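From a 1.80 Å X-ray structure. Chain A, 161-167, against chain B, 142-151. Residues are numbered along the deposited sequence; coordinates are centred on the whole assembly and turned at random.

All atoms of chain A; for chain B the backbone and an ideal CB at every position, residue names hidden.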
# COMPACT_ATOMS: atom_id res chain seq x y z
N GLN A 161 -27.68 -3.17 -0.03
CA GLN A 161 -27.12 -1.87 0.32
C GLN A 161 -25.87 -2.15 1.17
O GLN A 161 -25.94 -2.90 2.15
CB GLN A 161 -28.14 -1.03 1.10
CG GLN A 161 -29.36 -0.65 0.27
CD GLN A 161 -30.20 0.44 0.91
OE1 GLN A 161 -29.78 1.60 0.99
NE2 GLN A 161 -31.40 0.09 1.37
N LEU A 162 -24.73 -1.62 0.74
CA LEU A 162 -23.48 -1.83 1.46
C LEU A 162 -23.35 -0.74 2.50
O LEU A 162 -23.39 0.44 2.16
CB LEU A 162 -22.29 -1.80 0.50
CG LEU A 162 -22.32 -2.78 -0.68
CD1 LEU A 162 -20.99 -2.71 -1.39
CD2 LEU A 162 -22.61 -4.21 -0.23
N MET A 163 -23.24 -1.14 3.76
CA MET A 163 -23.11 -0.20 4.86
C MET A 163 -22.01 -0.65 5.83
O MET A 163 -21.42 -1.73 5.68
CB MET A 163 -24.47 -0.07 5.58
CG MET A 163 -25.50 0.84 4.83
SD MET A 163 -27.00 1.04 5.75
CE MET A 163 -26.59 2.37 6.80
N THR A 164 -21.68 0.23 6.77
CA THR A 164 -20.67 -0.08 7.77
C THR A 164 -21.32 0.16 9.13
O THR A 164 -22.30 0.91 9.22
CB THR A 164 -19.36 0.71 7.51
OG1 THR A 164 -19.66 2.06 7.12
CG2 THR A 164 -18.59 0.05 6.35
N TRP A 165 -20.80 -0.47 10.18
CA TRP A 165 -21.46 -0.38 11.48
C TRP A 165 -21.82 0.99 12.03
O TRP A 165 -22.92 1.17 12.54
CB TRP A 165 -20.78 -1.27 12.55
CG TRP A 165 -19.59 -0.68 13.23
CD1 TRP A 165 -18.27 -0.94 12.96
CD2 TRP A 165 -19.60 0.30 14.28
NE1 TRP A 165 -17.47 -0.18 13.78
CE2 TRP A 165 -18.26 0.59 14.59
CE3 TRP A 165 -20.62 0.96 14.98
CZ2 TRP A 165 -17.90 1.52 15.58
CZ3 TRP A 165 -20.27 1.88 15.96
CH2 TRP A 165 -18.93 2.16 16.25
N PHE A 166 -20.92 1.96 11.92
CA PHE A 166 -21.21 3.30 12.44
C PHE A 166 -22.37 3.90 11.65
O PHE A 166 -23.30 4.48 12.24
CB PHE A 166 -19.96 4.19 12.38
CG PHE A 166 -20.20 5.60 12.86
CD1 PHE A 166 -20.17 5.90 14.22
CD2 PHE A 166 -20.40 6.63 11.94
CE1 PHE A 166 -20.33 7.21 14.66
CE2 PHE A 166 -20.57 7.94 12.37
CZ PHE A 166 -20.53 8.23 13.73
N GLY A 167 -22.35 3.71 10.33
CA GLY A 167 -23.43 4.19 9.49
C GLY A 167 -24.75 3.53 9.86
O GLY A 167 -25.80 4.19 9.93
N UNK B 142 -13.96 10.04 6.11
CA UNK B 142 -14.50 9.00 6.96
C UNK B 142 -13.39 8.19 7.61
O UNK B 142 -12.20 8.51 7.47
CB UNK B 142 -15.42 8.08 6.16
N UNK B 143 -13.79 7.13 8.32
CA UNK B 143 -12.86 6.27 9.05
C UNK B 143 -11.77 5.59 8.21
O UNK B 143 -10.59 5.68 8.53
CB UNK B 143 -13.66 5.19 9.77
N UNK B 144 -12.16 4.94 7.12
CA UNK B 144 -11.22 4.19 6.31
C UNK B 144 -11.79 3.95 4.91
O UNK B 144 -12.90 4.40 4.61
CB UNK B 144 -10.88 2.86 6.99
N UNK B 145 -11.03 3.25 4.07
CA UNK B 145 -11.45 2.97 2.70
C UNK B 145 -12.69 2.11 2.58
O UNK B 145 -13.45 2.26 1.62
CB UNK B 145 -10.31 2.29 1.95
N UNK B 146 -12.90 1.21 3.53
CA UNK B 146 -14.10 0.37 3.50
C UNK B 146 -15.36 1.21 3.77
O UNK B 146 -16.34 1.11 3.04
CB UNK B 146 -13.98 -0.76 4.53
N UNK B 147 -15.32 2.07 4.79
CA UNK B 147 -16.49 2.89 5.11
C UNK B 147 -16.73 3.86 3.96
O UNK B 147 -17.89 4.13 3.60
CB UNK B 147 -16.30 3.64 6.43
N UNK B 148 -15.65 4.33 3.35
CA UNK B 148 -15.76 5.24 2.21
C UNK B 148 -16.35 4.54 0.98
O UNK B 148 -17.38 4.97 0.45
CB UNK B 148 -14.39 5.82 1.87
N UNK B 149 -15.70 3.48 0.51
CA UNK B 149 -16.14 2.77 -0.69
C UNK B 149 -17.55 2.19 -0.59
O UNK B 149 -18.27 2.14 -1.58
CB UNK B 149 -15.16 1.64 -1.00
N UNK B 150 -17.93 1.75 0.61
CA UNK B 150 -19.28 1.23 0.83
C UNK B 150 -20.29 2.36 0.58
O UNK B 150 -21.31 2.17 -0.10
CB UNK B 150 -19.43 0.67 2.24
N UNK B 151 -19.95 3.55 1.08
CA UNK B 151 -20.79 4.72 0.90
C UNK B 151 -20.85 5.12 -0.58
O UNK B 151 -21.92 5.46 -1.08
CB UNK B 151 -20.27 5.88 1.75

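Position 142 of chain B lies in extended backbone, and its ideal CB has nothing of chain A within 5.5 Å; chain A sets no rule here. The deposited residue is T142(B), which makes no contact across.

Position 143 is different. Its CB points toward chain A but is itself out of reach, so a small side chain would not reach the ring of F166(A). A long apolar or aromatic side chain would suit. F143(B) takes the m rotamer and presents its edge to the face of F166(A): the rings meet edge-to-face, planes at 70° and centroids 5.0 Å apart, with F143(B) CE2 3.5 Å from F166(A) CD2.

Position 144 has extended angles immediately before helical ones, the place of an N-cap, where Asn, Asp, Ser or Thr can accept from a free backbone NH. N144(B) does so: its OD1 accepts from the backbone N of position 147 at 3.0 Å. Position 145, in the first turn and far from chain A, could carry almost anything polar; E145(B) reaches toward position 148.

At 146 the CB points sideways, 5.0 Å from T164(A) CG2, so a branched aliphatic could touch that methyl. I146(B) brings its CG2 to 3.9 Å from T164(A) CG2, while the end of its side chain leads away.

Position 147 sits close: its ideal CB is 3.8 Å from T164(A) OG1, favouring a compact side chain such as Ala, Ser, Thr or Val. T147(B), chi1 p, places its CG2 3.5 Å from T164(A) OG1, and its OG1 donates to N144(B) O at 3.0 Å. The polar link across comes through water 1, which donates to T147(B) O at 2.8 Å and is hydrogen-bonded to T164(A) OG1 at 2.7 Å.

Position 148 points away from chain A and leaves room for length; R148(B) forms a long salt bridge, its NH2 3.9 Å from E145(B) OE2. At 149 the CB is sideways with nothing of the chain A stretch within 5.5 Å, so that stretch favours no particular side chain and many would do; H149(B) leads away.

Position 150 faces chain A squarely. Its ideal CB is 4.0 Å from L162(A) O and 4.2 Å from T164(A) CG2, close quarters that suit Ala, Ser or perhaps Cys. S150(B) fits: its CB lies 4.2 Å from L162(A) CB, and its OG, 4.0 Å from T164(A) CG2, donates to I146(B) O at 2.9 Å. The hydroxyl bonds back to its own helix, and also elsewhere in the structure, while packing against a methyl.

Position 151 points away, leaving the choice to other surroundings; A151(B) makes no contact across.

Chain B (142-151) TFNEITRHSA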
# COMPACT_ATOMS: atom_id res chain seq x y z
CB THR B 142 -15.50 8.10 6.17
OG1 THR B 142 -16.05 7.10 7.03
CG2 THR B 142 -14.81 7.46 4.96
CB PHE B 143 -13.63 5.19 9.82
CG PHE B 143 -14.70 5.74 10.73
CD1 PHE B 143 -14.39 6.20 12.01
CD2 PHE B 143 -16.03 5.82 10.29
CE1 PHE B 143 -15.38 6.75 12.84
CE2 PHE B 143 -17.02 6.37 11.10
CZ PHE B 143 -16.70 6.84 12.38
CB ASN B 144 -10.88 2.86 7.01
CG ASN B 144 -12.12 2.05 7.36
OD1 ASN B 144 -12.85 1.61 6.48
ND2 ASN B 144 -12.38 1.86 8.67
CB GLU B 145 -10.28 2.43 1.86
CG GLU B 145 -9.23 3.52 1.58
CD GLU B 145 -8.07 3.05 0.71
OE1 GLU B 145 -8.17 1.98 0.07
OE2 GLU B 145 -7.04 3.77 0.65
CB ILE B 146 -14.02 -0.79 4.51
CG1 ILE B 146 -12.95 -1.79 4.06
CG2 ILE B 146 -15.39 -1.47 4.64
CD1 ILE B 146 -12.76 -2.97 5.01
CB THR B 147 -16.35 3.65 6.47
OG1 THR B 147 -15.20 4.51 6.46
CG2 THR B 147 -16.21 2.64 7.62
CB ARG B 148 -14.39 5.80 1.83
CG ARG B 148 -14.46 6.70 0.58
CD ARG B 148 -13.12 7.30 0.21
NE ARG B 148 -12.23 6.34 -0.42
CZ ARG B 148 -10.91 6.26 -0.23
NH1 ARG B 148 -10.27 7.07 0.60
NH2 ARG B 148 -10.21 5.42 -0.96
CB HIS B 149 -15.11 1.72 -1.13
CG HIS B 149 -13.83 2.31 -1.65
ND1 HIS B 149 -12.61 1.69 -1.49
CD2 HIS B 149 -13.58 3.47 -2.31
CE1 HIS B 149 -11.66 2.45 -2.02
NE2 HIS B 149 -12.22 3.53 -2.53
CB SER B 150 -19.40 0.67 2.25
OG SER B 150 -18.65 -0.55 2.38
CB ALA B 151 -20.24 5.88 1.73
O HOH W 1 -20.24 2.98 4.62
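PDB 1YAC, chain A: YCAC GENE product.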